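Local coordinates for uncharacterized protein (PDB 4RGI) that is of unknown function but folds as a small KTSC-domain protein, an alpha-beta sandwich in which two helices cover one face of an antiparallel sheet, at residues S12-I17 and R57-V62; L26-R31 and Q47-A52. All coordinates share one frame; numbering follows the deposited sequence.

Contact 1. Residues S12-I17 and R57-V62. With SO4 (sulfate ion), chain B.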
loop_
_atom_site.group_PDB
_atom_site.type_symbol
_atom_site.label_atom_id
_atom_site.label_comp_id
_atom_site.label_asym_id
_atom_site.label_seq_id
_atom_site.Cartn_x
_atom_site.Cartn_y
_atom_site.Cartn_z
ATOM N N SER A 12 0.333 1.977 13.146
ATOM C CA SER A 12 -0.153 0.953 14.055
ATOM C C SER A 12 -0.649 -0.270 13.281
ATOM O O SER A 12 -0.834 -1.343 13.851
ATOM C CB SER A 12 -1.261 1.508 14.951
ATOM O OG SER A 12 -2.437 1.812 14.222
ATOM N N ARG A 13 -0.855 -0.119 11.978
ATOM C CA ARG A 13 -1.431 -1.211 11.202
ATOM C C ARG A 13 -0.558 -1.678 10.052
ATOM O O ARG A 13 -0.685 -2.812 9.588
ATOM C CB ARG A 13 -2.791 -0.789 10.667
ATOM C CG ARG A 13 -3.785 -0.508 11.775
ATOM C CD ARG A 13 -4.901 0.324 11.278
ATOM N NE ARG A 13 -5.655 -0.357 10.226
ATOM C CZ ARG A 13 -6.626 0.228 9.541
ATOM N NH1 ARG A 13 -6.931 1.490 9.806
ATOM N NH2 ARG A 13 -7.281 -0.431 8.587
ATOM N N ILE A 14 0.323 -0.801 9.587
ATOM C CA ILE A 14 1.101 -1.079 8.386
ATOM C C ILE A 14 2.591 -1.028 8.679
ATOM O O ILE A 14 3.071 -0.115 9.350
ATOM C CB ILE A 14 0.726 -0.081 7.266
ATOM C CG1 ILE A 14 -0.742 -0.304 6.871
ATOM C CG2 ILE A 14 1.662 -0.233 6.053
ATOM C CD1 ILE A 14 -1.377 0.807 6.020
ATOM N N LEU A 15 3.326 -2.022 8.190
ATOM C CA LEU A 15 4.770 -2.086 8.415
ATOM C C LEU A 15 5.604 -1.481 7.284
ATOM O O LEU A 15 6.610 -0.815 7.533
ATOM C CB LEU A 15 5.199 -3.537 8.638
ATOM C CG LEU A 15 4.705 -4.217 9.914
ATOM C CD1 LEU A 15 5.056 -5.685 9.869
ATOM C CD2 LEU A 15 5.336 -3.567 11.137
ATOM N N SER A 16 5.194 -1.711 6.039
ATOM C CA SER A 16 5.944 -1.212 4.892
ATOM C C SER A 16 5.064 -1.129 3.643
ATOM O O SER A 16 4.057 -1.816 3.539
ATOM C CB SER A 16 7.169 -2.092 4.588
ATOM O OG SER A 16 6.787 -3.419 4.244
ATOM N N ILE A 17 5.471 -0.274 2.712
ATOM C CA ILE A 17 4.699 0.021 1.507
ATOM C C ILE A 17 5.640 0.107 0.343
ATOM O O ILE A 17 6.649 0.804 0.429
ATOM C CB ILE A 17 3.934 1.353 1.617
ATOM C CG1 ILE A 17 2.939 1.325 2.773
ATOM C CG2 ILE A 17 3.182 1.665 0.314
ATOM C CD1 ILE A 17 2.341 2.693 3.076
ATOM N N ARG A 57 -5.544 5.610 8.126
ATOM C CA ARG A 57 -6.693 6.375 7.666
ATOM C C ARG A 57 -6.710 6.466 6.161
ATOM O O ARG A 57 -7.768 6.349 5.534
ATOM C CB ARG A 57 -6.695 7.787 8.256
ATOM C CG ARG A 57 -7.865 8.634 7.745
ATOM C CD ARG A 57 -7.869 10.062 8.312
ATOM N NE ARG A 57 -8.803 10.924 7.587
ATOM C CZ ARG A 57 -10.073 11.097 7.933
ATOM N NH1 ARG A 57 -10.565 10.478 9.004
ATOM N NH2 ARG A 57 -10.852 11.893 7.209
ATOM N N PHE A 58 -5.536 6.685 5.581
ATOM C CA PHE A 58 -5.444 6.790 4.128
ATOM C C PHE A 58 -5.766 5.444 3.496
ATOM O O PHE A 58 -6.503 5.378 2.524
ATOM C CB PHE A 58 -4.065 7.265 3.680
ATOM C CG PHE A 58 -3.975 7.526 2.201
ATOM C CD1 PHE A 58 -3.714 6.496 1.312
ATOM C CD2 PHE A 58 -4.164 8.795 1.709
ATOM C CE1 PHE A 58 -3.646 6.726 -0.041
ATOM C CE2 PHE A 58 -4.095 9.034 0.351
ATOM C CZ PHE A 58 -3.836 8.001 -0.524
ATOM N N PHE A 59 -5.224 4.367 4.050
ATOM C CA PHE A 59 -5.566 3.050 3.531
ATOM C C PHE A 59 -7.076 2.839 3.574
ATOM O O PHE A 59 -7.688 2.421 2.595
ATOM C CB PHE A 59 -4.874 1.945 4.306
ATOM C CG PHE A 59 -5.361 0.582 3.950
ATOM C CD1 PHE A 59 -5.086 0.039 2.708
ATOM C CD2 PHE A 59 -6.113 -0.152 4.839
ATOM C CE1 PHE A 59 -5.538 -1.221 2.374
ATOM C CE2 PHE A 59 -6.572 -1.419 4.510
ATOM C CZ PHE A 59 -6.292 -1.955 3.282
ATOM N N ASP A 60 -7.688 3.145 4.710
ATOM C CA ASP A 60 -9.129 2.928 4.851
ATOM C C ASP A 60 -9.959 3.764 3.885
ATOM O O ASP A 60 -10.978 3.298 3.367
ATOM C CB ASP A 60 -9.587 3.226 6.285
ATOM C CG ASP A 60 -9.226 2.128 7.255
ATOM O OD1 ASP A 60 -9.023 0.986 6.800
ATOM O OD2 ASP A 60 -9.157 2.397 8.475
ATOM N N GLY A 61 -9.527 4.993 3.630
ATOM C CA GLY A 61 -10.335 5.916 2.852
ATOM C C GLY A 61 -10.122 5.880 1.351
ATOM O O GLY A 61 -11.027 6.233 0.578
ATOM N N VAL A 62 -8.935 5.453 0.924
ATOM C CA VAL A 62 -8.558 5.598 -0.473
ATOM C C VAL A 62 -8.244 4.281 -1.172
ATOM O O VAL A 62 -8.481 4.142 -2.371
ATOM C CB VAL A 62 -7.344 6.534 -0.594
ATOM C CG1 VAL A 62 -6.960 6.758 -2.038
ATOM C CG2 VAL A 62 -7.653 7.855 0.088
HETATM S S SO4 B . -1.978 4.534 11.970
HETATM O O1 SO4 B . -2.851 3.383 12.066
HETATM O O2 SO4 B . -0.958 4.414 13.004
HETATM O O3 SO4 B . -1.365 4.519 10.645
HETATM O O4 SO4 B . -2.743 5.776 12.166
#
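In the alpha-beta sandwich of this KTSC domain, the contact joins the residue just before strand 14-20, and the strand's first residue, to helix 55-63 through a two-pronged salt bridge between Arg13 and Asp60, with apolar packing beside it. Arg13 presents the end of its guanidinium: NH1 reaches Asp60 OD2 at 2.7 Å and NH2 reaches Asp60 OD1 at 2.9 Å, both bonds nearly straight. Both oxygens lie close to the guanidinium plane, but the two groups are not coplanar; with their planes 38° apart, NH1 meets OD2 from above the carboxylate plane, and NH2 meets OD1 on its syn side but tilted out of that plane. A bend at chi3 (62°) turns the long arginine chain across to the helix. Asp60 OD1 also pairs with Lys64, which probably helps keep the carboxylate ionised.

The same Arg13 NH2 lies at the edge of the Phe59 ring, 3.9 Å from CD2. Deeper in, Ile14 CD1 packs 4.1 Å from Phe59 CB, and these apolar residues suit the buried side of strand and helix. Ser12 instead holds a sulfate: its N donates to O2 at 2.8 Å and its OG to O1 at 2.7 Å. Ser11 OG, Ser54 OG and Gly56 N also bond to this anion. Helix 55-63 thus lies over one face of the sandwich's antiparallel sheet, Ile14 and Phe59 inside and the Arg13-Asp60 pair at the margin.

Contact 2. Residues L26-R31 and Q47-A52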
loop_
_atom_site.group_PDB
_atom_site.type_symbol
_atom_site.label_atom_id
_atom_site.label_comp_id
_atom_site.label_asym_id
_atom_site.label_seq_id
_atom_site.Cartn_x
_atom_site.Cartn_y
_atom_site.Cartn_z
ATOM N N LEU A 26 0.692 -1.657 -6.056
ATOM C CA LEU A 26 0.998 -1.175 -4.723
ATOM C C LEU A 26 1.102 -2.368 -3.794
ATOM O O LEU A 26 0.227 -3.214 -3.813
ATOM C CB LEU A 26 -0.101 -0.238 -4.238
ATOM C CG LEU A 26 0.021 0.332 -2.838
ATOM C CD1 LEU A 26 1.066 1.439 -2.802
ATOM C CD2 LEU A 26 -1.318 0.866 -2.459
ATOM N N GLU A 27 2.161 -2.450 -2.991
ATOM C CA GLU A 27 2.306 -3.585 -2.087
ATOM C C GLU A 27 2.299 -3.086 -0.653
ATOM O O GLU A 27 3.051 -2.181 -0.299
ATOM C CB GLU A 27 3.588 -4.361 -2.392
ATOM C CG GLU A 27 3.657 -5.733 -1.755
ATOM C CD GLU A 27 4.815 -6.560 -2.313
ATOM O OE1 GLU A 27 4.663 -7.165 -3.393
ATOM O OE2 GLU A 27 5.883 -6.565 -1.683
ATOM N N ILE A 28 1.431 -3.668 0.165
ATOM C CA ILE A 28 1.285 -3.224 1.542
ATOM C C ILE A 28 1.546 -4.399 2.475
ATOM O O ILE A 28 0.891 -5.423 2.361
ATOM C CB ILE A 28 -0.116 -2.680 1.831
ATOM C CG1 ILE A 28 -0.482 -1.571 0.838
ATOM C CG2 ILE A 28 -0.172 -2.157 3.277
ATOM C CD1 ILE A 28 -1.847 -0.968 1.095
ATOM N N GLN A 29 2.504 -4.255 3.379
ATOM C CA GLN A 29 2.700 -5.270 4.399
ATOM C C GLN A 29 2.037 -4.825 5.708
ATOM O O GLN A 29 2.424 -3.817 6.290
ATOM C CB GLN A 29 4.187 -5.528 4.594
ATOM C CG GLN A 29 4.501 -6.457 5.744
ATOM C CD GLN A 29 5.979 -6.643 5.917
ATOM O OE1 GLN A 29 6.771 -5.729 5.678
ATOM N NE2 GLN A 29 6.371 -7.841 6.342
ATOM N N PHE A 30 1.025 -5.564 6.148
ATOM C CA PHE A 30 0.289 -5.236 7.369
ATOM C C PHE A 30 0.915 -5.885 8.613
ATOM O O PHE A 30 1.575 -6.912 8.516
ATOM C CB PHE A 30 -1.168 -5.676 7.238
ATOM C CG PHE A 30 -1.920 -4.967 6.150
ATOM C CD1 PHE A 30 -2.021 -5.512 4.884
ATOM C CD2 PHE A 30 -2.536 -3.758 6.403
ATOM C CE1 PHE A 30 -2.720 -4.849 3.891
ATOM C CE2 PHE A 30 -3.222 -3.097 5.421
ATOM C CZ PHE A 30 -3.314 -3.636 4.165
ATOM N N ARG A 31 0.699 -5.290 9.781
ATOM C CA ARG A 31 1.275 -5.830 11.011
ATOM C C ARG A 31 0.844 -7.265 11.308
ATOM O O ARG A 31 1.690 -8.154 11.461
ATOM C CB ARG A 31 0.915 -4.948 12.203
ATOM C CG ARG A 31 1.674 -3.649 12.232
ATOM C CD ARG A 31 1.866 -3.159 13.646
ATOM N NE ARG A 31 2.710 -1.972 13.659
ATOM C CZ ARG A 31 3.985 -1.965 14.021
ATOM N NH1 ARG A 31 4.573 -3.087 14.417
ATOM N NH2 ARG A 31 4.671 -0.831 13.995
ATOM N N GLN A 47 1.975 8.369 -3.931
ATOM C CA GLN A 47 2.618 9.543 -3.354
ATOM C C GLN A 47 1.807 10.097 -2.186
ATOM O O GLN A 47 2.356 10.377 -1.132
ATOM C CB GLN A 47 2.820 10.622 -4.418
ATOM C CG GLN A 47 3.870 10.290 -5.456
ATOM C CD GLN A 47 3.917 11.355 -6.519
ATOM O OE1 GLN A 47 2.985 12.151 -6.645
ATOM N NE2 GLN A 47 5.003 11.397 -7.279
ATOM N N ASN A 48 0.497 10.238 -2.362
ATOM C CA ASN A 48 -0.361 10.708 -1.275
ATOM C C ASN A 48 -0.389 9.767 -0.064
ATOM O O ASN A 48 -0.514 10.213 1.072
ATOM C CB ASN A 48 -1.791 10.915 -1.765
ATOM C CG ASN A 48 -1.920 12.100 -2.696
ATOM O OD1 ASN A 48 -1.030 12.957 -2.774
ATOM N ND2 ASN A 48 -3.038 12.156 -3.409
ATOM N N PHE A 49 -0.307 8.473 -0.324
ATOM C CA PHE A 49 -0.216 7.451 0.718
ATOM C C PHE A 49 1.013 7.704 1.567
ATOM O O PHE A 49 0.947 7.706 2.792
ATOM C CB PHE A 49 -0.131 6.063 0.081
ATOM C CG PHE A 49 -0.523 4.901 0.991
ATOM C CD1 PHE A 49 -0.911 5.082 2.309
ATOM C CD2 PHE A 49 -0.504 3.612 0.485
ATOM C CE1 PHE A 49 -1.277 3.986 3.105
ATOM C CE2 PHE A 49 -0.864 2.504 1.268
ATOM C CZ PHE A 49 -1.242 2.696 2.592
HETATM N N MSE A 50 2.140 7.936 0.907
HETATM C CA MSE A 50 3.404 8.098 1.622
HETATM C C MSE A 50 3.437 9.400 2.414
HETATM O O MSE A 50 4.108 9.486 3.444
HETATM C CB MSE A 50 4.587 8.036 0.655
HETATM C CG MSE A 50 4.748 6.687 -0.039
HETATM SE SE MSE A 50 4.649 5.110 1.149
HETATM C CE MSE A 50 6.340 5.270 2.094
ATOM N N SER A 51 2.697 10.403 1.951
ATOM C CA SER A 51 2.659 11.694 2.638
ATOM C C SER A 51 1.586 11.813 3.696
ATOM O O SER A 51 1.555 12.798 4.424
ATOM C CB SER A 51 2.460 12.819 1.625
ATOM O OG SER A 51 3.516 12.816 0.696
ATOM N N ALA A 52 0.693 10.836 3.778
ATOM C CA ALA A 52 -0.433 10.926 4.704
ATOM C C ALA A 52 0.032 11.011 6.151
ATOM O O ALA A 52 1.006 10.363 6.539
ATOM C CB ALA A 52 -1.357 9.722 4.540
#
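Buried hydrophobic packing of a helix on a sheet makes up this contact: Phe49, on helix 43-51, reaches down to Leu26 and Ile28 of strand 25-30, near the centre of the chain. No hydrogen bond crosses between the segments, and the backbones stay well apart, the nearest CA atoms, those of Leu26 and Phe49, being 10.3 Å from each other. Side chains from both segments fill the space between. Phe49 sends its ring from the helix to the strand because chi1 (-159°) swings CG away from the backbone N.

The ring arrives edge first. Ile28 CD1 lies in the ring plane, 3.6 Å from Phe49 CE2 and 4.0 Å from Phe49 CZ. Leu26 CD2 sits near the same plane and touches Phe49 CE2 and CD2, each at 4.1 Å. Two residues apart on one strand, Leu26 and Ile28 both contribute to the sheet face that the helices cover in this alpha-beta sandwich, and their branched aliphatic chains offer methyl groups to the rim of the ring. Ile28 begins to one side of the helix, but an extended chain (chi2 -179°) carries CD1 to Phe49. Between them, Glu27 belongs to the other face, where its carboxylate is bound by Arg6 and Gln37. Around the aromatic ring, Ile14 and Ile17 of strand 14-20 extend the apolar floor, and Phe58 of helix 55-63 meets it with the two ring planes only about 20° apart.

Contacts 1 and 2 share one core, their centres about 6 Å apart. Strands 14-20 and 25-30 are antiparallel neighbours in the sheet, and helices 43-51 and 55-63 follow one another above it, so each contact pairs one of these strands with one of these helices. Between the strands, Leu15 N lies 2.8 Å from Gln29 O, where Leu15 and Ser16 both face Gln29 in a classic beta bulge; Ser16 OG is 2.7 Å from Gln29 OE1, a probable hydrogen bond. Phe59 of contact 1 meets Phe30, on the strand of contact 2, edge-to-face. The sulfate, probably from the crystallisation liquor, lies by Ser12 of contact 1 and the N-terminal end of helix 55-63.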